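Local coordinates for uncharacterized protein DR_0571 (Deinococcus radiodurans R1, PDB 3C4N) that binds ADP and is probably an FAD-dependent oxidoreductase of the ETF-QO/FixC family, its substrate unknown, at residues A253-P258 against L287-H292; V85-D90 against A379-L384. One frame throughout, in Å; residues are numbered along the deposited sequence.

Interaction 1: residues A253-P258 against L287-H292; sequences AYRQFP and LVPAIH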
ATOM      1  N   ALA A 253     -18.863   9.592 -19.104  1.00 20.00           N
ATOM      2  CA  ALA A 253     -20.213   9.061 -19.087  1.00 17.50           C
ATOM      3  C   ALA A 253     -20.429   8.242 -17.818  1.00 21.04           C
ATOM      4  O   ALA A 253     -19.535   7.527 -17.361  1.00 25.72           O
ATOM      5  CB  ALA A 253     -20.462   8.204 -20.317  1.00 16.88           C
ATOM      6  N   TYR A 254     -21.615   8.373 -17.234  1.00 17.20           N
ATOM      7  CA  TYR A 254     -21.938   7.613 -16.044  1.00 16.94           C
ATOM      8  C   TYR A 254     -22.716   6.398 -16.479  1.00 20.35           C
ATOM      9  O   TYR A 254     -23.773   6.500 -17.107  1.00 11.25           O
ATOM     10  CB  TYR A 254     -22.790   8.407 -15.075  1.00 21.60           C
ATOM     11  CG  TYR A 254     -23.077   7.661 -13.795  1.00 24.38           C
ATOM     12  CD1 TYR A 254     -22.056   7.359 -12.897  1.00 27.85           C
ATOM     13  CD2 TYR A 254     -24.375   7.307 -13.450  1.00 25.57           C
ATOM     14  CE1 TYR A 254     -22.326   6.735 -11.683  1.00 27.39           C
ATOM     15  CE2 TYR A 254     -24.653   6.684 -12.241  1.00 22.42           C
ATOM     16  CZ  TYR A 254     -23.632   6.408 -11.362  1.00 25.92           C
ATOM     17  OH  TYR A 254     -23.927   5.868 -10.136  1.00 24.36           O
ATOM     18  N   ARG A 255     -22.184   5.238 -16.121  1.00 26.38           N
ATOM     19  CA  ARG A 255     -22.796   3.979 -16.485  1.00 22.00           C
ATOM     20  C   ARG A 255     -23.088   3.170 -15.240  1.00 23.59           C
ATOM     21  O   ARG A 255     -22.253   3.053 -14.346  1.00 20.08           O
ATOM     22  CB  ARG A 255     -21.858   3.215 -17.402  1.00 21.06           C
ATOM     23  CG  ARG A 255     -22.343   1.849 -17.799  1.00 25.90           C
ATOM     24  CD  ARG A 255     -21.195   1.090 -18.437  1.00 26.24           C
ATOM     25  NE  ARG A 255     -21.406   0.858 -19.855  1.00 20.00           N
ATOM     26  CZ  ARG A 255     -20.455   0.454 -20.687  1.00 20.06           C
ATOM     27  NH1 ARG A 255     -19.224   0.248 -20.239  1.00 14.65           N
ATOM     28  NH2 ARG A 255     -20.746   0.241 -21.963  1.00 13.10           N
ATOM     29  N   GLN A 256     -24.288   2.612 -15.200  1.00 19.91           N
ATOM     30  CA  GLN A 256     -24.724   1.810 -14.076  1.00 26.89           C
ATOM     31  C   GLN A 256     -24.582   0.335 -14.438  1.00 26.54           C
ATOM     32  O   GLN A 256     -24.587  -0.017 -15.615  1.00 21.24           O
ATOM     33  CB  GLN A 256     -26.182   2.144 -13.757  1.00 31.59           C
ATOM     34  CG  GLN A 256     -26.428   3.629 -13.557  1.00 30.70           C
ATOM     35  CD  GLN A 256     -27.884   3.949 -13.289  1.00 34.90           C
ATOM     36  OE1 GLN A 256     -28.746   3.795 -14.167  1.00 33.46           O
ATOM     37  NE2 GLN A 256     -28.171   4.393 -12.068  1.00 27.07           N
ATOM     38  N   PHE A 257     -24.452  -0.526 -13.433  1.00 24.39           N
ATOM     39  CA  PHE A 257     -24.309  -1.953 -13.691  1.00 24.01           C
ATOM     40  C   PHE A 257     -25.298  -2.791 -12.886  1.00 28.59           C
ATOM     41  O   PHE A 257     -24.902  -3.662 -12.098  1.00 29.30           O
ATOM     42  CB  PHE A 257     -22.878  -2.410 -13.382  1.00 22.22           C
ATOM     43  CG  PHE A 257     -21.817  -1.591 -14.066  1.00 17.36           C
ATOM     44  CD1 PHE A 257     -21.439  -0.350 -13.557  1.00 20.36           C
ATOM     45  CD2 PHE A 257     -21.175  -2.068 -15.205  1.00 12.91           C
ATOM     46  CE1 PHE A 257     -20.433   0.400 -14.168  1.00 15.67           C
ATOM     47  CE2 PHE A 257     -20.169  -1.327 -15.825  1.00 12.84           C
ATOM     48  CZ  PHE A 257     -19.795  -0.090 -15.304  1.00 14.98           C
ATOM     49  N   PRO A 258     -26.606  -2.550 -13.076  1.00 26.27           N
ATOM     50  CA  PRO A 258     -27.599  -3.330 -12.329  1.00 20.25           C
ATOM     51  C   PRO A 258     -27.432  -4.834 -12.534  1.00 24.99           C
ATOM     52  O   PRO A 258     -27.030  -5.286 -13.608  1.00 26.04           O
ATOM     53  CB  PRO A 258     -28.931  -2.794 -12.859  1.00 18.87           C
ATOM     54  CG  PRO A 258     -28.596  -2.306 -14.231  1.00 20.02           C
ATOM     55  CD  PRO A 258     -27.251  -1.658 -14.054  1.00 18.07           C
ATOM     56  N   LEU A 287     -25.619  -6.516 -15.791  1.00 19.82           N
ATOM     57  CA  LEU A 287     -26.073  -5.809 -16.981  1.00 20.93           C
ATOM     58  C   LEU A 287     -25.143  -4.627 -17.278  1.00 19.98           C
ATOM     59  O   LEU A 287     -24.955  -3.758 -16.431  1.00 30.81           O
ATOM     60  CB  LEU A 287     -27.531  -5.360 -16.762  1.00 18.34           C
ATOM     61  CG  LEU A 287     -28.362  -4.842 -17.930  1.00 18.44           C
ATOM     62  CD1 LEU A 287     -29.851  -4.976 -17.647  1.00 17.37           C
ATOM     63  CD2 LEU A 287     -27.983  -3.398 -18.174  1.00 24.84           C
ATOM     64  N   VAL A 288     -24.544  -4.614 -18.471  1.00 16.08           N
ATOM     65  CA  VAL A 288     -23.624  -3.543 -18.888  1.00 14.94           C
ATOM     66  C   VAL A 288     -24.271  -2.703 -19.999  1.00 21.42           C
ATOM     67  O   VAL A 288     -24.158  -3.014 -21.189  1.00 18.30           O
ATOM     68  CB  VAL A 288     -22.269  -4.131 -19.395  1.00 13.84           C
ATOM     69  CG1 VAL A 288     -21.269  -3.009 -19.682  1.00  7.81           C
ATOM     70  CG2 VAL A 288     -21.698  -5.081 -18.365  1.00  4.34           C
ATOM     71  N   PRO A 289     -24.954  -1.613 -19.616  1.00 25.24           N
ATOM     72  CA  PRO A 289     -25.629  -0.739 -20.580  1.00 27.59           C
ATOM     73  C   PRO A 289     -24.708  -0.175 -21.653  1.00 29.60           C
ATOM     74  O   PRO A 289     -23.486  -0.122 -21.493  1.00 30.89           O
ATOM     75  CB  PRO A 289     -26.224   0.370 -19.704  1.00 20.12           C
ATOM     76  CG  PRO A 289     -26.367  -0.279 -18.366  1.00 27.99           C
ATOM     77  CD  PRO A 289     -25.079  -1.068 -18.257  1.00 26.53           C
ATOM     78  N   ALA A 290     -25.311   0.238 -22.758  1.00 28.22           N
ATOM     79  CA  ALA A 290     -24.551   0.819 -23.839  1.00 22.57           C
ATOM     80  C   ALA A 290     -24.435   2.306 -23.517  1.00 22.30           C
ATOM     81  O   ALA A 290     -25.256   2.857 -22.778  1.00 17.75           O
ATOM     82  CB  ALA A 290     -25.281   0.614 -25.153  1.00 20.08           C
ATOM     83  N   ILE A 291     -23.394   2.939 -24.041  1.00 24.81           N
ATOM     84  CA  ILE A 291     -23.193   4.366 -23.842  1.00 28.13           C
ATOM     85  C   ILE A 291     -23.548   4.990 -25.184  1.00 29.28           C
ATOM     86  O   ILE A 291     -22.821   4.828 -26.168  1.00 31.44           O
ATOM     87  CB  ILE A 291     -21.726   4.708 -23.498  1.00 28.71           C
ATOM     88  CG1 ILE A 291     -21.229   3.820 -22.354  1.00 32.81           C
ATOM     89  CG2 ILE A 291     -21.611   6.187 -23.098  1.00 26.71           C
ATOM     90  CD1 ILE A 291     -22.008   3.958 -21.062  1.00 34.01           C
ATOM     91  N   HIS A 292     -24.680   5.682 -25.222  1.00 29.64           N
ATOM     92  CA  HIS A 292     -25.147   6.315 -26.444  1.00 28.84           C
ATOM     93  C   HIS A 292     -24.466   7.642 -26.668  1.00 29.18           C
ATOM     94  O   HIS A 292     -24.244   8.045 -27.809  1.00 26.67           O
ATOM     95  CB  HIS A 292     -26.653   6.522 -26.372  1.00 30.86           C
ATOM     96  CG  HIS A 292     -27.415   5.258 -26.148  1.00 34.83           C
ATOM     97  ND1 HIS A 292     -27.363   4.197 -27.026  1.00 31.56           N
ATOM     98  CD2 HIS A 292     -28.228   4.875 -25.136  1.00 36.85           C
ATOM     99  CE1 HIS A 292     -28.112   3.212 -26.563  1.00 43.80           C
ATOM    100  NE2 HIS A 292     -28.648   3.597 -25.418  1.00 46.46           N
TER
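The guanidinium of Arg255 lies between Val288 and Ile291. Val288 CG1 sits over the centre of one face, 3.7 Å from Arg255 CZ. Ile291 CG1 covers the opposite face. At the edge is the carbonyl oxygen of Pro289. Arg255 grips it side-on, through NE and NH2, both to the one oxygen. Arg255 NE and Arg255 NH2 are each 2.8 Å from Pro289 O. Both bonds are bent, with N-H...O angles of 131°, and the oxygen is tilted 22° out of the guanidinium plane. The bend at chi3 (-112°) turns NE out of line with the extended start of the chain. One face of the Phe257 ring carries Arg255 CG, offset toward the rim, while Val288 CG1 approaches the ring obliquely.

At the two ends the contact is simpler. Ala253 CB meets Ile291 CG2 at 3.6 Å. Leu287 N donates to Pro258 O (2.9 Å), and Phe257 CA makes a CA-H...O contact with Leu287 O (3.3 Å).

The segments run antiparallel. They lie on neighbouring strands 251-260 and 284-288 of one mixed sheet, and 289-292 continue past the second strand. Strand 347-352 pairs with 251-260 and strand 276-281 with 284-288. Helix 315-324 packs on Gln256, Pro258, Leu287 and Pro289.

Interaction 2: residues V85-D90 against A379-L384; sequences VWTAQD and ADTLGL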
ATOM      1  N   VAL A  85     -14.497  -7.985 -19.902  1.00 16.30           N
ATOM      2  CA  VAL A  85     -14.745  -8.851 -21.045  1.00 15.15           C
ATOM      3  C   VAL A  85     -13.762  -8.591 -22.180  1.00 11.13           C
ATOM      4  O   VAL A  85     -13.741  -7.503 -22.746  1.00 12.51           O
ATOM      5  CB  VAL A  85     -16.151  -8.642 -21.636  1.00  9.63           C
ATOM      6  CG1 VAL A  85     -16.346  -9.563 -22.826  1.00  9.79           C
ATOM      7  CG2 VAL A  85     -17.206  -8.907 -20.583  1.00 17.32           C
ATOM      8  N   TRP A  86     -12.938  -9.578 -22.506  1.00 15.61           N
ATOM      9  CA  TRP A  86     -12.011  -9.410 -23.610  1.00 10.39           C
ATOM     10  C   TRP A  86     -12.678 -10.081 -24.796  1.00 16.71           C
ATOM     11  O   TRP A  86     -12.941 -11.290 -24.775  1.00 12.54           O
ATOM     12  CB  TRP A  86     -10.680 -10.099 -23.347  1.00  7.14           C
ATOM     13  CG  TRP A  86      -9.635  -9.742 -24.370  1.00  7.31           C
ATOM     14  CD1 TRP A  86      -8.645  -8.816 -24.235  1.00 13.97           C
ATOM     15  CD2 TRP A  86      -9.493 -10.284 -25.696  1.00  4.48           C
ATOM     16  NE1 TRP A  86      -7.895  -8.746 -25.388  1.00 12.26           N
ATOM     17  CE2 TRP A  86      -8.398  -9.638 -26.299  1.00  6.53           C
ATOM     18  CE3 TRP A  86     -10.187 -11.251 -26.429  1.00 12.32           C
ATOM     19  CZ2 TRP A  86      -7.977  -9.931 -27.606  1.00 14.48           C
ATOM     20  CZ3 TRP A  86      -9.768 -11.543 -27.733  1.00 16.96           C
ATOM     21  CH2 TRP A  86      -8.675 -10.882 -28.304  1.00 11.94           C
ATOM     22  N   THR A  87     -12.960  -9.301 -25.832  1.00 12.53           N
ATOM     23  CA  THR A  87     -13.598  -9.859 -27.019  1.00 17.65           C
ATOM     24  C   THR A  87     -13.075  -9.246 -28.299  1.00 16.61           C
ATOM     25  O   THR A  87     -12.905  -8.032 -28.382  1.00 19.94           O
ATOM     26  CB  THR A  87     -15.125  -9.664 -26.988  1.00 12.66           C
ATOM     27  OG1 THR A  87     -15.678 -10.174 -28.200  1.00 12.12           O
ATOM     28  CG2 THR A  87     -15.485  -8.190 -26.853  1.00  3.69           C
ATOM     29  N   ALA A  88     -12.847 -10.084 -29.301  1.00 17.64           N
ATOM     30  CA  ALA A  88     -12.350  -9.617 -30.591  1.00 19.68           C
ATOM     31  C   ALA A  88     -13.334  -8.647 -31.232  1.00 16.64           C
ATOM     32  O   ALA A  88     -13.009  -7.996 -32.225  1.00 19.96           O
ATOM     33  CB  ALA A  88     -12.104 -10.806 -31.521  1.00 10.59           C
ATOM     34  N   GLN A  89     -14.532  -8.536 -30.667  1.00 23.31           N
ATOM     35  CA  GLN A  89     -15.531  -7.625 -31.233  1.00 25.29           C
ATOM     36  C   GLN A  89     -15.365  -6.214 -30.691  1.00 20.52           C
ATOM     37  O   GLN A  89     -16.045  -5.287 -31.125  1.00 22.10           O
ATOM     38  CB  GLN A  89     -16.952  -8.138 -30.955  1.00 30.58           C
ATOM     39  CG  GLN A  89     -17.273  -9.444 -31.681  1.00 25.46           C
ATOM     40  CD  GLN A  89     -18.626 -10.018 -31.316  1.00 33.95           C
ATOM     41  OE1 GLN A  89     -18.985 -11.117 -31.752  1.00 32.29           O
ATOM     42  NE2 GLN A  89     -19.389  -9.279 -30.514  1.00 35.15           N
ATOM     43  N   ASP A  90     -14.460  -6.049 -29.736  1.00 17.63           N
ATOM     44  CA  ASP A  90     -14.231  -4.730 -29.187  1.00 20.31           C
ATOM     45  C   ASP A  90     -12.916  -4.166 -29.686  1.00 20.00           C
ATOM     46  O   ASP A  90     -12.368  -3.237 -29.097  1.00 21.64           O
ATOM     47  CB  ASP A  90     -14.230  -4.768 -27.663  1.00 23.03           C
ATOM     48  CG  ASP A  90     -15.625  -4.854 -27.083  1.00 27.97           C
ATOM     49  OD1 ASP A  90     -16.611  -4.784 -27.859  1.00 18.20           O
ATOM     50  OD2 ASP A  90     -15.732  -4.978 -25.840  1.00 29.20           O
ATOM     51  N   ALA A 379     -11.463  -0.638 -22.359  1.00  8.49           N
ATOM     52  CA  ALA A 379     -10.325  -0.996 -21.523  1.00 14.60           C
ATOM     53  C   ALA A 379     -10.156  -2.497 -21.257  1.00 15.76           C
ATOM     54  O   ALA A 379      -9.036  -2.964 -21.052  1.00 11.38           O
ATOM     55  CB  ALA A 379     -10.379  -0.236 -20.207  1.00 16.14           C
ATOM     56  N   ASP A 380     -11.241  -3.258 -21.256  1.00  7.36           N
ATOM     57  CA  ASP A 380     -11.100  -4.685 -21.011  1.00 16.09           C
ATOM     58  C   ASP A 380     -10.349  -5.388 -22.154  1.00 15.40           C
ATOM     59  O   ASP A 380      -9.662  -6.386 -21.929  1.00  9.31           O
ATOM     60  CB  ASP A 380     -12.477  -5.336 -20.766  1.00 16.09           C
ATOM     61  CG  ASP A 380     -13.181  -4.785 -19.501  1.00 26.86           C
ATOM     62  OD1 ASP A 380     -12.511  -4.649 -18.441  1.00 12.86           O
ATOM     63  OD2 ASP A 380     -14.404  -4.501 -19.573  1.00 21.79           O
ATOM     64  N   THR A 381     -10.449  -4.862 -23.372  1.00 17.96           N
ATOM     65  CA  THR A 381      -9.758  -5.488 -24.501  1.00 19.81           C
ATOM     66  C   THR A 381      -8.429  -4.829 -24.867  1.00 15.58           C
ATOM     67  O   THR A 381      -7.541  -5.482 -25.411  1.00 15.15           O
ATOM     68  CB  THR A 381     -10.645  -5.488 -25.768  1.00 13.61           C
ATOM     69  OG1 THR A 381     -11.870  -6.181 -25.497  1.00 18.63           O
ATOM     70  CG2 THR A 381      -9.925  -6.178 -26.932  1.00  6.06           C
ATOM     71  N   LEU A 382      -8.293  -3.546 -24.544  1.00 17.16           N
ATOM     72  CA  LEU A 382      -7.105  -2.781 -24.905  1.00 17.20           C
ATOM     73  C   LEU A 382      -6.392  -2.015 -23.777  1.00 15.27           C
ATOM     74  O   LEU A 382      -5.402  -1.332 -24.040  1.00 18.63           O
ATOM     75  CB  LEU A 382      -7.508  -1.775 -25.987  1.00 16.42           C
ATOM     76  CG  LEU A 382      -8.316  -2.308 -27.180  1.00 15.85           C
ATOM     77  CD1 LEU A 382      -8.953  -1.156 -27.945  1.00 10.40           C
ATOM     78  CD2 LEU A 382      -7.423  -3.121 -28.077  1.00 14.24           C
ATOM     79  N   GLY A 383      -6.881  -2.117 -22.542  1.00 13.06           N
ATOM     80  CA  GLY A 383      -6.291  -1.378 -21.426  1.00  7.73           C
ATOM     81  C   GLY A 383      -4.810  -1.547 -21.111  1.00  7.17           C
ATOM     82  O   GLY A 383      -4.075  -0.567 -21.075  1.00  5.80           O
ATOM     83  N   LEU A 384      -4.368  -2.776 -20.856  1.00  9.65           N
ATOM     84  CA  LEU A 384      -2.965  -3.023 -20.539  1.00 14.39           C
ATOM     85  C   LEU A 384      -2.033  -2.467 -21.612  1.00 15.49           C
ATOM     86  O   LEU A 384      -1.081  -1.759 -21.303  1.00 15.82           O
ATOM     87  CB  LEU A 384      -2.709  -4.527 -20.363  1.00 14.26           C
ATOM     88  CG  LEU A 384      -3.338  -5.184 -19.127  1.00 19.10           C
ATOM     89  CD1 LEU A 384      -3.174  -6.724 -19.155  1.00 18.19           C
ATOM     90  CD2 LEU A 384      -2.662  -4.606 -17.897  1.00 14.50           C
TER
HETATM   91  O   HOH W   1     -14.110  -4.883 -23.839  1.00 15.13           O
HETATM   92  O   HOH W   2     -16.324  -5.645 -21.923  1.00 32.75           O
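Thr381, in the first turn of the C-terminal helix 379-398, packs against Trp86 and Thr87 where short strand 85-86 runs into a turn. The geometry fits an ST turn, Thr87 OG1 accepting from Gln89 N, though the place of that nitrogen is doubtful. Thr87 OG1 also hydrogen-bonds to Asp163. The contact joins the sheet holding strand 85-86 to the C-terminal helix of a probable FAD-dependent oxidoreductase, and the side chain of Asp380 is about 9 Å from the bound ADP.

The apolar part is a CH-pi contact. Thr381 CG2 stands over one face of the Trp86 indole, 3.9 Å from the centroid of its five-membered ring and 21° off the normal. In Thr381, chi1 (-58°) sets OG1 beside the backbone N, with CG2 anti to it. The two side chains cross at about a right angle.

The direct polar part is slight. Thr87 N gives a weak but nearly straight hydrogen bond to Thr381 OG1, at 3.3 Å and 169°. Trp86 NE1 hydrogen-bonds to Ala99 O of helix 96-107.

Each aspartate has a salt-bridge partner outside the contact. Asp380 OD1 pairs with Arg46, and Asp90 OD1 with Arg272.

Two waters add bridges. One lies 3.2 Å from Asp380 OD2 and 3.3 Å from Val85 O. The other is shared by three groups: it sits 2.9 Å from Val85 O, 2.6 Å from Asp90 OD2 and 3.1 Å from Thr381 OG1.

In the fold
Both contacts are buried, and both reach the same mixed sheet, through strands 251-260 and 284-288 in interaction 1 and strand 85-86 in interaction 2. Their centres lie about 16 Å apart and they do not touch. Along the chain, interaction 1 is nested within the loop closed by interaction 2. Interaction 1 joins segments 29 residues apart, strand to strand, and uses direct bonds to backbone oxygens with apolar groups beside them. Interaction 2 joins segments 289 residues apart, sheet to C-terminal helix, and relies on an aromatic face, one weak bond and bridging waters. The Phe257 side chain of interaction 1 is about 10 Å from the ADP, a distance like that of Asp380 in interaction 2.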